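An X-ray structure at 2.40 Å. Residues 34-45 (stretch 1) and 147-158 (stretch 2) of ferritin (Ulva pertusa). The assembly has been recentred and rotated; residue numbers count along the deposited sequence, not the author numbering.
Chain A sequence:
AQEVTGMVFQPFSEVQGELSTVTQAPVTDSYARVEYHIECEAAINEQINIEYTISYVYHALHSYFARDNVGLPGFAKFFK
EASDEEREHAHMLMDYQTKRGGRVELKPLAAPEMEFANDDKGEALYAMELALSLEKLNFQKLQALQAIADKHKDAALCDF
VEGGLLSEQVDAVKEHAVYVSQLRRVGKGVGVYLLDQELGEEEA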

# COMPACT_ATOMS: atom_id res chain seq x y z
N VAL A 34 -54.77 13.11 -10.82
CA VAL A 34 -55.26 14.37 -10.29
C VAL A 34 -55.13 15.47 -11.33
O VAL A 34 -54.02 15.80 -11.76
CB VAL A 34 -54.46 14.83 -9.05
CG1 VAL A 34 -54.65 16.33 -8.82
CG2 VAL A 34 -54.85 14.04 -7.83
N GLU A 35 -56.27 16.04 -11.74
CA GLU A 35 -56.28 17.12 -12.72
C GLU A 35 -55.41 16.80 -13.92
O GLU A 35 -54.62 17.63 -14.37
CB GLU A 35 -55.84 18.43 -12.09
CG GLU A 35 -56.84 18.98 -11.10
CD GLU A 35 -58.10 19.45 -11.78
OE1 GLU A 35 -58.04 19.71 -13.01
OE2 GLU A 35 -59.16 19.54 -11.11
N TYR A 36 -55.55 15.58 -14.43
CA TYR A 36 -54.77 15.13 -15.56
C TYR A 36 -55.71 14.86 -16.74
O TYR A 36 -56.30 13.78 -16.84
CB TYR A 36 -53.96 13.87 -15.17
CG TYR A 36 -52.94 13.48 -16.22
CD1 TYR A 36 -51.86 14.31 -16.50
CD2 TYR A 36 -53.08 12.31 -16.96
CE1 TYR A 36 -50.93 13.97 -17.48
CE2 TYR A 36 -52.15 11.96 -17.94
CZ TYR A 36 -51.08 12.80 -18.20
OH TYR A 36 -50.16 12.47 -19.18
N HIS A 37 -55.84 15.86 -17.62
CA HIS A 37 -56.85 15.89 -18.68
C HIS A 37 -56.71 14.80 -19.73
O HIS A 37 -55.59 14.43 -20.11
CB HIS A 37 -56.85 17.27 -19.36
CG HIS A 37 -58.05 17.54 -20.24
ND1 HIS A 37 -59.16 18.22 -19.79
CD2 HIS A 37 -58.28 17.25 -21.54
CE1 HIS A 37 -60.04 18.32 -20.77
NE2 HIS A 37 -59.53 17.75 -21.85
N ILE A 38 -57.83 14.30 -20.21
CA ILE A 38 -57.80 13.22 -21.19
C ILE A 38 -57.04 13.62 -22.43
O ILE A 38 -56.33 12.82 -23.03
CB ILE A 38 -59.20 12.77 -21.60
CG1 ILE A 38 -60.00 13.95 -22.17
CG2 ILE A 38 -59.91 12.11 -20.41
CD1 ILE A 38 -61.36 13.58 -22.68
N GLU A 39 -57.17 14.89 -22.80
CA GLU A 39 -56.52 15.39 -24.00
C GLU A 39 -54.99 15.35 -23.82
O GLU A 39 -54.25 14.94 -24.71
CB GLU A 39 -57.03 16.80 -24.30
CG GLU A 39 -56.82 17.25 -25.72
CD GLU A 39 -57.58 18.52 -26.04
OE1 GLU A 39 -58.71 18.67 -25.52
OE2 GLU A 39 -57.05 19.36 -26.81
N CYS A 40 -54.54 15.76 -22.64
CA CYS A 40 -53.13 15.62 -22.28
C CYS A 40 -52.69 14.16 -22.30
O CYS A 40 -51.70 13.82 -22.96
CB CYS A 40 -52.88 16.22 -20.90
SG CYS A 40 -53.12 18.02 -20.86
N GLU A 41 -53.43 13.30 -21.60
CA GLU A 41 -53.16 11.86 -21.61
C GLU A 41 -53.02 11.33 -23.03
O GLU A 41 -52.10 10.56 -23.33
CB GLU A 41 -54.29 11.12 -20.92
CG GLU A 41 -54.22 9.60 -21.03
CD GLU A 41 -55.41 8.95 -20.34
OE1 GLU A 41 -56.47 9.62 -20.29
OE2 GLU A 41 -55.29 7.80 -19.86
N ALA A 42 -53.94 11.76 -23.90
CA ALA A 42 -53.92 11.33 -25.29
C ALA A 42 -52.75 11.92 -26.09
O ALA A 42 -52.16 11.25 -26.95
CB ALA A 42 -55.27 11.63 -25.98
N ALA A 43 -52.41 13.18 -25.83
CA ALA A 43 -51.27 13.80 -26.51
C ALA A 43 -49.95 13.12 -26.16
O ALA A 43 -49.05 13.02 -26.99
CB ALA A 43 -51.20 15.28 -26.18
N ILE A 44 -49.83 12.65 -24.92
CA ILE A 44 -48.63 11.93 -24.51
C ILE A 44 -48.53 10.60 -25.25
O ILE A 44 -47.45 10.21 -25.71
CB ILE A 44 -48.60 11.68 -22.99
CG1 ILE A 44 -48.24 12.97 -22.25
CG2 ILE A 44 -47.62 10.55 -22.66
CD1 ILE A 44 -46.84 13.47 -22.55
N ASN A 45 -49.65 9.91 -25.37
CA ASN A 45 -49.65 8.67 -26.14
C ASN A 45 -49.23 8.92 -27.58
O ASN A 45 -48.46 8.16 -28.17
CB ASN A 45 -51.01 7.99 -26.06
CG ASN A 45 -51.19 7.23 -24.77
OD1 ASN A 45 -50.21 6.73 -24.20
ND2 ASN A 45 -52.42 7.15 -24.28
N ALA A 147 -47.97 22.72 -25.87
CA ALA A 147 -49.09 23.63 -26.12
C ALA A 147 -50.36 23.06 -25.51
O ALA A 147 -51.10 23.77 -24.82
CB ALA A 147 -49.29 23.86 -27.61
N ILE A 148 -50.60 21.78 -25.75
CA ILE A 148 -51.77 21.13 -25.16
C ILE A 148 -51.69 21.16 -23.63
O ILE A 148 -52.64 21.55 -22.95
CB ILE A 148 -51.94 19.69 -25.65
CG1 ILE A 148 -52.19 19.67 -27.16
CG2 ILE A 148 -53.11 19.02 -24.93
CD1 ILE A 148 -52.39 18.26 -27.73
N ALA A 149 -50.54 20.75 -23.10
CA ALA A 149 -50.27 20.86 -21.66
C ALA A 149 -50.57 22.26 -21.13
O ALA A 149 -51.21 22.41 -20.09
CB ALA A 149 -48.80 20.48 -21.36
N ASP A 150 -50.10 23.28 -21.85
CA ASP A 150 -50.33 24.67 -21.47
C ASP A 150 -51.83 25.03 -21.53
O ASP A 150 -52.37 25.65 -20.61
CB ASP A 150 -49.53 25.63 -22.36
CG ASP A 150 -49.57 27.07 -21.85
OD1 ASP A 150 -49.82 27.29 -20.65
OD2 ASP A 150 -49.35 28.00 -22.67
N LYS A 151 -52.47 24.63 -22.63
CA LYS A 151 -53.89 24.85 -22.83
C LYS A 151 -54.69 24.46 -21.58
O LYS A 151 -55.48 25.26 -21.06
CB LYS A 151 -54.37 24.06 -24.05
CG LYS A 151 -55.86 24.06 -24.28
CD LYS A 151 -56.18 23.79 -25.74
CE LYS A 151 -55.92 22.34 -26.12
NZ LYS A 151 -56.16 22.08 -27.58
N HIS A 152 -54.45 23.25 -21.07
CA HIS A 152 -55.22 22.76 -19.94
C HIS A 152 -54.58 23.13 -18.58
O HIS A 152 -54.98 22.62 -17.52
CB HIS A 152 -55.48 21.24 -20.08
CG HIS A 152 -56.30 20.89 -21.29
ND1 HIS A 152 -57.67 20.84 -21.27
CD2 HIS A 152 -55.93 20.57 -22.55
CE1 HIS A 152 -58.12 20.50 -22.47
NE2 HIS A 152 -57.08 20.34 -23.26
N LYS A 153 -53.61 24.03 -18.64
CA LYS A 153 -53.03 24.61 -17.44
C LYS A 153 -52.48 23.54 -16.49
O LYS A 153 -52.70 23.59 -15.28
CB LYS A 153 -54.07 25.48 -16.73
CG LYS A 153 -53.96 26.96 -17.07
CD LYS A 153 -53.80 27.19 -18.57
CE LYS A 153 -53.02 28.47 -18.87
NZ LYS A 153 -51.64 28.41 -18.30
N ASP A 154 -51.79 22.56 -17.05
CA ASP A 154 -51.18 21.52 -16.25
C ASP A 154 -49.71 21.87 -16.11
O ASP A 154 -48.87 21.44 -16.91
CB ASP A 154 -51.34 20.18 -16.96
CG ASP A 154 -50.97 18.99 -16.09
OD1 ASP A 154 -50.19 19.13 -15.11
OD2 ASP A 154 -51.48 17.91 -16.40
N ALA A 155 -49.38 22.68 -15.11
CA ALA A 155 -48.03 23.22 -15.00
C ALA A 155 -47.00 22.10 -14.77
O ALA A 155 -45.86 22.19 -15.25
CB ALA A 155 -47.96 24.28 -13.91
N ALA A 156 -47.40 21.05 -14.05
CA ALA A 156 -46.53 19.91 -13.79
C ALA A 156 -46.10 19.24 -15.08
O ALA A 156 -44.91 18.96 -15.28
CB ALA A 156 -47.21 18.89 -12.87
N LEU A 157 -47.06 18.98 -15.96
CA LEU A 157 -46.74 18.36 -17.24
C LEU A 157 -45.91 19.30 -18.13
O LEU A 157 -44.99 18.86 -18.84
CB LEU A 157 -48.02 17.91 -17.95
CG LEU A 157 -47.88 17.47 -19.42
CD1 LEU A 157 -47.14 16.15 -19.55
CD2 LEU A 157 -49.26 17.35 -20.05
N CYS A 158 -46.20 20.60 -18.08
CA CYS A 158 -45.41 21.56 -18.86
C CYS A 158 -43.96 21.49 -18.45
O CYS A 158 -43.07 21.34 -19.30
CB CYS A 158 -45.93 22.99 -18.66
SG CYS A 158 -47.54 23.27 -19.42
O HOH W 1 -54.09 18.01 -17.69

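Residues 38-45 form the start of a helix that continues later in the chain. Val-34 to His-37 lead into it as loop, and His-37 holds the N-cap position. In the second stretch, a helix that began earlier ends with residues 147-151. His-152 is the first residue to leave helical phi/psi. Lys-153 follows with positive phi (56°), and Asp-154 is the N-cap of the next helix, 155-158. The axes of helices 38-45 and 147-151 run nearly antiparallel, at 169°, and approach to 9.4 Å. The start of one helix therefore lies beside the end of the other. The backbones come close at Cys-40 and Ala-149, whose CA atoms are 6.0 Å apart. The CA atoms of His-37 and His-152 are 7.2 Å apart, and those of Tyr-36 and Asp-154 are 7.4 Å apart.

Cys-40 sits in the buried part of the contact. Its SG lies 4.1 Å from Ala-149 CA and 4.2 Å from Ile-148 CG2. The sulfur lies nearer to Ala-149 CA than to Ala-149 CB. The CB of Cys-40 is 3.9 Å from Leu-157 CD2, so this cysteine touches residues of both helices in the second stretch. Its SG is also 4.9 Å from the centroid of the His-152 ring, in an oblique position.

One turn further along, Ala-43 CB packs 3.6 Å from Ile-148 CD1. The CA-to-CB bonds of both residues point toward the opposite stretch. Ile-44 points sideways at CB, but its end comes nearer, and its CD1 is 4.0 Å from Leu-157 CD1. Both are apolar contacts between side chains of the two stretches.

Two histidines stack across the stretches. The rings of His-37 and His-152 lie face to face, with centroids 3.7 Å apart and planes at 27°. The closest atoms are His-37 NE2 and His-152 CE1, at 3.2 Å. The two ND1 atoms, of His-37 and His-152, are 3.4 Å apart, but the angle is too poor for a hydrogen bond. The contact between these rings is thus one of stacking.

Glu-39 reaches across with an extended side chain, chi1 and chi2 both t. Its OE2 accepts a hydrogen bond from Lys-151 NZ at 3.0 Å, and the opposite charges make this a salt bridge. Its OE1 lies 3.2 Å from His-152 NE2, at the edge of the ring and near its plane. The carboxylate thus meets the edge of His-152, while His-37 covers a face.

Asp-154 ties the loop regions together. Its OD1 accepts from Leu-157 N at 3.2 Å, with an N-H...acceptor angle of 165°, and so caps the helix that follows. Its OD2 accepts from water 1 at 2.9 Å. The same water accepts from His-37 N at 2.8 Å. This bridge links the N-cap residues of helices 38-45 and 155-158. Asp-154 OD2 also lies 3.6 Å from Tyr-36 CD1.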